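Local coordinates for tegument protein UL51 (Human herpesvirus 1, PDB 6T5A) that probably takes part in egress of virus particles from the perinuclear space and in secondary envelopment of cytoplasmic capsids at trans-Golgi-derived membranes, at residues A66-A71 and D107-T112. The protein carries 1 engineered substitution. Sequence-based numbering, arbitrary orientation.
Sequences ARTYHA and DTCMAT
Tyr69 and Cys109 face each other where two helical segments run nearly antiparallel, at 152° between their directions, and their axes approach to 8.9 Å. The CA atoms of this pair lie 5.8 Å from each other. The CB atoms of Tyr69 and Cys109 meet at 4.0 Å, so the two helices meet here through their CB atoms. Cys109 SG stands beside its own backbone N (chi1 -70°) and lies against the side chain of Thr68. Thr68 CG2 is 3.6 Å from Cys109 SG, and Thr68 CB is slightly farther off. The hydroxyl of Thr68 is turned back to its own helix and hydrogen-bonds to Ala64 O. Helix 63-82 and helix 94-117 form an antiparallel helical hairpin, and this contact joins the early part of the first to the later part of the second. Both helices lie in the piece of UL51 present here, within its herpesvirus UL51 family region. On the other side of the Tyr69-Cys109 contact from Thr68, the Tyr69 ring meets the end of Met110. The Met110 chain is extended until chi3 (-54°), where the bend brings its terminal methyl back to the ring. Met110 CE touches Tyr69 CE1 at 3.5 Å, approaching the ring obliquely. No hydrogen bond links the segments; the contact is largely apolar. Apolar side chains of another protein's chain also pack on Tyr69 and Met110.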
loop_
_atom_site.group_PDB
_atom_site.type_symbol
_atom_site.label_atom_id
_atom_site.label_comp_id
_atom_site.label_asym_id
_atom_site.label_seq_id
_atom_site.Cartn_x
_atom_site.Cartn_y
_atom_site.Cartn_z
ATOM N N ALA A 66 -22.935 12.690 37.736
ATOM C CA ALA A 66 -24.110 13.026 36.922
ATOM C C ALA A 66 -25.404 12.609 37.682
ATOM O O ALA A 66 -26.388 13.343 37.677
ATOM C CB ALA A 66 -24.030 12.323 35.573
ATOM N N ARG A 67 -25.373 11.444 38.356
ATOM C CA ARG A 67 -26.490 10.945 39.160
ATOM C C ARG A 67 -26.749 11.880 40.371
ATOM O O ARG A 67 -27.903 12.177 40.671
ATOM C CB ARG A 67 -26.191 9.525 39.653
ATOM C CG ARG A 67 -26.317 8.454 38.574
ATOM C CD ARG A 67 -25.488 7.253 38.961
ATOM N NE ARG A 67 -25.526 6.193 37.941
ATOM C CZ ARG A 67 -24.711 5.143 37.935
ATOM N NH1 ARG A 67 -23.790 5.005 38.875
ATOM N NH2 ARG A 67 -24.813 4.223 36.985
ATOM N N THR A 68 -25.676 12.345 41.043
ATOM C CA THR A 68 -25.774 13.241 42.200
ATOM C C THR A 68 -26.350 14.594 41.784
ATOM O O THR A 68 -27.245 15.111 42.454
ATOM C CB THR A 68 -24.450 13.325 42.962
ATOM O OG1 THR A 68 -24.067 11.997 43.337
ATOM C CG2 THR A 68 -24.551 14.196 44.227
ATOM N N TYR A 69 -25.876 15.130 40.650
ATOM C CA TYR A 69 -26.379 16.383 40.082
ATOM C C TYR A 69 -27.879 16.241 39.820
ATOM O O TYR A 69 -28.660 17.112 40.204
ATOM C CB TYR A 69 -25.616 16.721 38.786
ATOM C CG TYR A 69 -26.188 17.907 38.044
ATOM C CD1 TYR A 69 -25.839 19.208 38.397
ATOM C CD2 TYR A 69 -27.102 17.732 37.010
ATOM C CE1 TYR A 69 -26.381 20.306 37.734
ATOM C CE2 TYR A 69 -27.647 18.821 36.335
ATOM C CZ TYR A 69 -27.284 20.106 36.702
ATOM O OH TYR A 69 -27.803 21.183 36.038
ATOM N N HIS A 70 -28.281 15.124 39.172
ATOM C CA HIS A 70 -29.683 14.839 38.891
ATOM C C HIS A 70 -30.531 14.788 40.175
ATOM O O HIS A 70 -31.621 15.354 40.193
ATOM C CB HIS A 70 -29.813 13.547 38.078
ATOM C CG HIS A 70 -31.227 13.141 37.791
ATOM N ND1 HIS A 70 -32.043 13.892 36.959
ATOM C CD2 HIS A 70 -31.913 12.055 38.212
ATOM C CE1 HIS A 70 -33.193 13.241 36.903
ATOM N NE2 HIS A 70 -33.158 12.127 37.635
ATOM N N ALA A 71 -30.028 14.137 41.250
ATOM C CA ALA A 71 -30.752 14.072 42.524
ATOM C C ALA A 71 -30.987 15.476 43.108
ATOM O O ALA A 71 -32.091 15.762 43.605
ATOM C CB ALA A 71 -30.006 13.195 43.519
ATOM N N ASP A 107 -23.820 22.627 42.087
ATOM C CA ASP A 107 -22.704 23.440 41.586
ATOM C C ASP A 107 -21.367 22.710 41.739
ATOM O O ASP A 107 -20.562 22.726 40.812
ATOM C CB ASP A 107 -22.651 24.811 42.304
ATOM C CG ASP A 107 -23.715 25.815 41.878
ATOM O OD1 ASP A 107 -24.426 25.549 40.882
ATOM O OD2 ASP A 107 -23.837 26.865 42.542
ATOM N N THR A 108 -21.155 22.037 42.890
ATOM C CA THR A 108 -19.942 21.252 43.168
ATOM C C THR A 108 -19.802 20.087 42.170
ATOM O O THR A 108 -18.713 19.879 41.628
ATOM C CB THR A 108 -19.924 20.822 44.644
ATOM O OG1 THR A 108 -19.949 22.005 45.438
ATOM C CG2 THR A 108 -18.694 20.016 45.014
ATOM N N CYS A 109 -20.914 19.367 41.897
ATOM C CA CYS A 109 -20.952 18.259 40.934
ATOM C C CYS A 109 -20.612 18.756 39.560
ATOM O O CYS A 109 -19.809 18.136 38.870
ATOM C CB CYS A 109 -22.314 17.575 40.943
ATOM S SG CYS A 109 -22.641 16.624 42.438
ATOM N N MET A 110 -21.234 19.875 39.164
ATOM C CA MET A 110 -21.036 20.506 37.872
ATOM C C MET A 110 -19.578 20.925 37.701
ATOM O O MET A 110 -19.006 20.604 36.665
ATOM C CB MET A 110 -21.980 21.697 37.715
ATOM C CG MET A 110 -22.151 22.151 36.295
ATOM S SD MET A 110 -23.101 23.685 36.139
ATOM C CE MET A 110 -24.582 23.265 37.028
ATOM N N ALA A 111 -18.967 21.572 38.734
ATOM C CA ALA A 111 -17.563 22.001 38.723
ATOM C C ALA A 111 -16.595 20.827 38.499
ATOM O O ALA A 111 -15.659 20.966 37.716
ATOM C CB ALA A 111 -17.214 22.730 40.017
ATOM N N THR A 112 -16.833 19.673 39.169
ATOM C CA THR A 112 -16.003 18.466 39.038
ATOM C C THR A 112 -16.116 17.850 37.635
ATOM O O THR A 112 -15.107 17.396 37.084
ATOM C CB THR A 112 -16.314 17.475 40.168
ATOM O OG1 THR A 112 -16.265 18.181 41.402
ATOM C CG2 THR A 112 -15.333 16.303 40.219
#